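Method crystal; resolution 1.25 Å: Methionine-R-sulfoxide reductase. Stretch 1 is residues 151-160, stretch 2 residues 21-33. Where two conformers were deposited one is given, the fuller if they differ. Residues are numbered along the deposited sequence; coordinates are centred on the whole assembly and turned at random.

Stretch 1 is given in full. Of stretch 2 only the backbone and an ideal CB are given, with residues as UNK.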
# COMPACT_ATOMS: atom_id res chain seq x y z
N GLU A 151 -11.55 -7.04 15.77
CA GLU A 151 -10.42 -7.22 16.70
C GLU A 151 -9.14 -6.68 16.11
O GLU A 151 -8.33 -6.09 16.83
CB GLU A 151 -10.27 -8.71 17.02
CG GLU A 151 -11.37 -9.34 17.88
CD GLU A 151 -11.61 -8.57 19.17
OE1 GLU A 151 -10.64 -8.24 19.85
OE2 GLU A 151 -12.78 -8.19 19.40
N LEU A 152 -8.91 -6.82 14.81
CA LEU A 152 -7.78 -6.25 14.15
C LEU A 152 -7.80 -4.70 14.30
O LEU A 152 -6.75 -4.08 14.52
CB LEU A 152 -7.72 -6.65 12.70
CG LEU A 152 -6.54 -6.05 11.92
CD1 LEU A 152 -5.20 -6.38 12.54
CD2 LEU A 152 -6.62 -6.58 10.47
N ALA A 153 -8.96 -4.11 14.13
CA ALA A 153 -9.11 -2.67 14.29
C ALA A 153 -8.60 -2.20 15.64
O ALA A 153 -7.90 -1.22 15.76
CB ALA A 153 -10.53 -2.15 13.99
N LYS A 154 -8.92 -2.97 16.70
CA LYS A 154 -8.42 -2.58 18.02
C LYS A 154 -6.90 -2.75 18.17
O LYS A 154 -6.26 -1.89 18.80
CB LYS A 154 -9.20 -3.34 19.11
CG LYS A 154 -10.67 -3.04 19.10
CD LYS A 154 -11.51 -3.74 20.15
CE LYS A 154 -12.86 -3.05 20.34
NZ LYS A 154 -13.86 -3.32 19.25
N ILE A 155 -6.33 -3.77 17.58
CA ILE A 155 -4.89 -3.91 17.52
C ILE A 155 -4.25 -2.71 16.86
O ILE A 155 -3.28 -2.12 17.34
CB ILE A 155 -4.51 -5.22 16.78
CG1 ILE A 155 -4.84 -6.44 17.64
CG2 ILE A 155 -3.06 -5.24 16.32
CD1 ILE A 155 -4.86 -7.79 16.84
N LEU A 156 -4.84 -2.25 15.73
CA LEU A 156 -4.31 -1.13 14.98
C LEU A 156 -4.48 0.18 15.74
O LEU A 156 -3.56 1.02 15.74
CB LEU A 156 -4.91 -1.08 13.61
CG LEU A 156 -4.57 -2.22 12.68
CD1 LEU A 156 -5.40 -2.11 11.40
CD2 LEU A 156 -3.06 -2.19 12.34
N GLU A 157 -5.60 0.37 16.41
CA GLU A 157 -5.80 1.55 17.20
C GLU A 157 -4.68 1.75 18.20
O GLU A 157 -4.21 2.88 18.46
CB GLU A 157 -7.18 1.53 17.90
CG GLU A 157 -8.35 1.71 16.98
CD GLU A 157 -9.69 1.29 17.59
OE1 GLU A 157 -9.74 0.72 18.70
OE2 GLU A 157 -10.68 1.53 16.90
N LYS A 158 -4.27 0.67 18.85
CA LYS A 158 -3.16 0.75 19.82
C LYS A 158 -1.87 1.18 19.14
O LYS A 158 -1.08 1.91 19.72
CB LYS A 158 -2.98 -0.53 20.61
CG LYS A 158 -4.28 -0.78 21.47
CD LYS A 158 -4.25 -2.08 22.18
CE LYS A 158 -5.57 -2.26 22.91
NZ LYS A 158 -6.64 -2.50 21.87
N ARG A 159 -1.64 0.73 17.92
CA ARG A 159 -0.45 1.18 17.17
C ARG A 159 -0.54 2.63 16.76
O ARG A 159 0.48 3.32 16.71
CB ARG A 159 -0.16 0.29 15.94
CG ARG A 159 0.06 -1.17 16.30
CD ARG A 159 0.96 -1.42 17.46
NE ARG A 159 2.31 -0.87 17.27
CZ ARG A 159 3.08 -0.49 18.25
NH1 ARG A 159 2.63 -0.46 19.50
NH2 ARG A 159 4.32 -0.04 17.94
N PHE A 160 -1.74 3.13 16.47
CA PHE A 160 -1.93 4.56 16.16
C PHE A 160 -1.50 5.37 17.36
O PHE A 160 -0.76 6.35 17.30
CB PHE A 160 -3.35 4.87 15.71
CG PHE A 160 -3.56 6.32 15.48
CD1 PHE A 160 -3.09 6.95 14.37
CD2 PHE A 160 -4.19 7.08 16.44
CE1 PHE A 160 -3.26 8.28 14.20
CE2 PHE A 160 -4.38 8.50 16.23
CZ PHE A 160 -3.91 9.03 15.09
N UNK A 21 -0.10 -12.98 14.27
CA UNK A 21 1.02 -12.66 13.47
C UNK A 21 1.04 -11.19 13.06
O UNK A 21 2.08 -10.54 13.15
CB UNK A 21 1.04 -13.56 12.24
N UNK A 22 -0.10 -10.66 12.68
CA UNK A 22 -0.21 -9.23 12.41
C UNK A 22 0.16 -8.43 13.68
O UNK A 22 0.90 -7.47 13.60
CB UNK A 22 -1.62 -8.88 11.94
N UNK A 23 -0.40 -8.84 14.82
CA UNK A 23 -0.11 -8.12 16.05
C UNK A 23 1.41 -8.07 16.27
O UNK A 23 1.92 -7.01 16.71
CB UNK A 23 -0.81 -8.78 17.24
N UNK A 24 2.10 -9.16 16.07
CA UNK A 24 3.55 -9.24 16.25
C UNK A 24 4.28 -8.33 15.29
O UNK A 24 5.21 -7.60 15.67
CB UNK A 24 4.03 -10.68 16.07
N UNK A 25 3.87 -8.35 14.01
CA UNK A 25 4.53 -7.56 12.99
C UNK A 25 4.36 -6.06 13.30
O UNK A 25 5.37 -5.32 13.27
CB UNK A 25 3.97 -7.90 11.61
N UNK A 26 3.23 -5.59 13.66
CA UNK A 26 2.99 -4.20 13.92
C UNK A 26 3.51 -3.72 15.25
O UNK A 26 3.70 -2.54 15.47
CB UNK A 26 1.49 -3.92 13.83
N UNK A 27 3.77 -4.67 16.17
CA UNK A 27 4.35 -4.36 17.44
C UNK A 27 5.76 -3.78 17.31
O UNK A 27 6.22 -3.04 18.16
CB UNK A 27 4.37 -5.62 18.31
N UNK A 28 6.43 -4.11 16.21
CA UNK A 28 7.86 -3.86 16.08
C UNK A 28 8.13 -2.66 15.18
O UNK A 28 9.25 -2.48 14.70
CB UNK A 28 8.57 -5.10 15.53
N UNK A 29 7.12 -1.83 14.97
CA UNK A 29 7.29 -0.57 14.20
C UNK A 29 6.34 0.45 14.77
O UNK A 29 5.25 0.10 15.23
CB UNK A 29 7.03 -0.77 12.71
N UNK A 30 6.77 1.70 14.81
CA UNK A 30 5.90 2.77 15.28
C UNK A 30 5.26 3.58 14.16
O UNK A 30 4.27 4.26 14.39
CB UNK A 30 6.69 3.71 16.19
N UNK A 31 5.87 3.60 12.96
CA UNK A 31 5.31 4.39 11.87
C UNK A 31 3.94 3.82 11.45
O UNK A 31 3.83 2.66 11.07
CB UNK A 31 6.27 4.41 10.68
N UNK A 32 2.95 4.70 11.50
CA UNK A 32 1.54 4.30 11.25
C UNK A 32 1.36 3.80 9.83
O UNK A 32 0.78 2.75 9.60
CB UNK A 32 0.59 5.47 11.50
N UNK A 33 1.84 4.57 8.84
CA UNK A 33 1.67 4.17 7.46
C UNK A 33 2.38 2.83 7.15
O UNK A 33 1.81 1.98 6.47
CB UNK A 33 2.20 5.27 6.54

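Stretch 1 is a helix, and the first part of stretch 2 belongs to a second helix running nearly parallel to it, the axes 9° apart and 10.4 Å at closest approach.

Position 21 is helical, and its CB has nothing of stretch 1 within 5.5 Å. Many side chains would suit. It is Gln 21, whose amide is hydrogen-bonded elsewhere in the structure.

Position 22 points toward stretch 1, its ideal CB 4.4 Å from Leu 152 CD1. A medium apolar side chain fits. The residue is Ile 22, and its CG2 packs 3.8 Å from Leu 152 CD1.

At position 23 CB points sideways, 4.2 Å from Ile 155 CD1. A long chain with an aliphatic stem would suit, polar or not. It is Glu 23. Its CG lies 4.1 Å from Ile 155 CG2, and its carboxylate finds no partner in stretch 1.

Positions 24 and 25 are helical and out of reach, so stretch 1 sets no preference. They are Ser 24 and Val 25.

Position 26 points toward stretch 1. Its CB is 4.0 Å from Arg 159 CG. A small or branched apolar residue suits this close spacing. It is Val 26. Its CG2 lies 3.6 Å from Arg 159 CG and 4.1 Å from Ile 155 CG2. Its backbone O accepts a weak bond from Arg 159 NE at 2.8 Å.

Positions 27 and 28 point away, so stretch 1 asks little of their side chains. They are Ala 27 and Asp 28. The backbone O of Ala 27 sits over one face of the Arg 159 guanidinium, 3.6 Å from NH2.

Position 29 is extended, at phi/psi -147/143. Its backbone O takes a straight hydrogen bond from Arg 159 NH2 at 2.9 Å, which asks little of the side chain, though this phi does not suit proline. It is Glu 29, whose end leads away; its OE2 accepts a hydrogen bond from the backbone N of position 31 at 2.8 Å.

Position 30 points away, with CB 4.8 Å from Arg 159 NH2. Small residues, polar or apolar, would suit. It is Thr 30, with CG2 4.1 Å from Arg 159 NH2.

Position 31 points away just before a helix, where Asp, Ser, Thr or Asn often caps. It is Asp 31, the N-cap.

Position 32 points toward stretch 1, its CB 4.9 Å from Phe 160 CD1. A large flat or apolar side chain could reach along the helix. It is Trp 32. The Phe 160 edge meets its face, and Phe 160 CB sits 3.7 Å from the centroid of the Trp 32 six-membered ring. Trp 32 CH2 reaches Leu 156 CB at 4.2 Å.

Position 33 is helical and out of reach. It is Val 33.

Stretch 2 (21-33) QIESVVADETDWV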
# COMPACT_ATOMS: atom_id res chain seq x y z
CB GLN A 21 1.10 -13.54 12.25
CG GLN A 21 1.34 -15.01 12.61
CD GLN A 21 1.43 -15.93 11.43
OE1 GLN A 21 2.44 -15.87 10.69
NE2 GLN A 21 0.42 -16.67 11.18
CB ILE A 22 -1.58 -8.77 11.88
CG1 ILE A 22 -1.89 -9.44 10.53
CG2 ILE A 22 -1.62 -7.22 11.77
CD1 ILE A 22 -3.23 -9.19 9.98
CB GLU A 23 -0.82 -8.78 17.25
CG GLU A 23 -0.80 -7.92 18.49
CD GLU A 23 -1.42 -8.55 19.69
OE1 GLU A 23 -1.40 -9.82 19.80
OE2 GLU A 23 -1.79 -7.84 20.63
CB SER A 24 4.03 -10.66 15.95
OG SER A 24 5.46 -10.67 16.02
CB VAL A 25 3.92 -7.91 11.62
CG1 VAL A 25 4.25 -6.90 10.60
CG2 VAL A 25 4.31 -9.32 11.13
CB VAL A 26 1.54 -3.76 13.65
CG1 VAL A 26 1.13 -4.05 12.21
CG2 VAL A 26 0.59 -4.32 14.62
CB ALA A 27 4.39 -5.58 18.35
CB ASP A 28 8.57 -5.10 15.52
CG ASP A 28 8.50 -6.28 16.47
OD1 ASP A 28 8.23 -6.07 17.67
OD2 ASP A 28 8.73 -7.42 16.01
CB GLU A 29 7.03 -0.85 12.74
CG GLU A 29 7.05 0.35 11.80
CD GLU A 29 8.35 1.14 11.88
OE1 GLU A 29 9.44 0.57 11.58
OE2 GLU A 29 8.30 2.32 12.30
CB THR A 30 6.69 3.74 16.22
OG1 THR A 30 7.82 4.22 15.51
CG2 THR A 30 7.11 2.99 17.46
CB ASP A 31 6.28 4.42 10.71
CG ASP A 31 5.84 5.36 9.60
OD1 ASP A 31 6.17 6.56 9.67
OD2 ASP A 31 5.09 4.93 8.70
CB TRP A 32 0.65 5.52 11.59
CG TRP A 32 -0.81 5.37 11.37
CD1 TRP A 32 -1.61 6.25 10.76
CD2 TRP A 32 -1.70 4.34 11.90
NE1 TRP A 32 -2.94 5.88 10.85
CE2 TRP A 32 -3.01 4.72 11.54
CE3 TRP A 32 -1.50 3.15 12.62
CZ2 TRP A 32 -4.15 3.99 11.91
CZ3 TRP A 32 -2.56 2.47 12.97
CH2 TRP A 32 -3.89 2.87 12.62
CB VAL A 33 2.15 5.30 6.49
CG1 VAL A 33 2.29 4.83 5.08
CG2 VAL A 33 1.14 6.47 6.59
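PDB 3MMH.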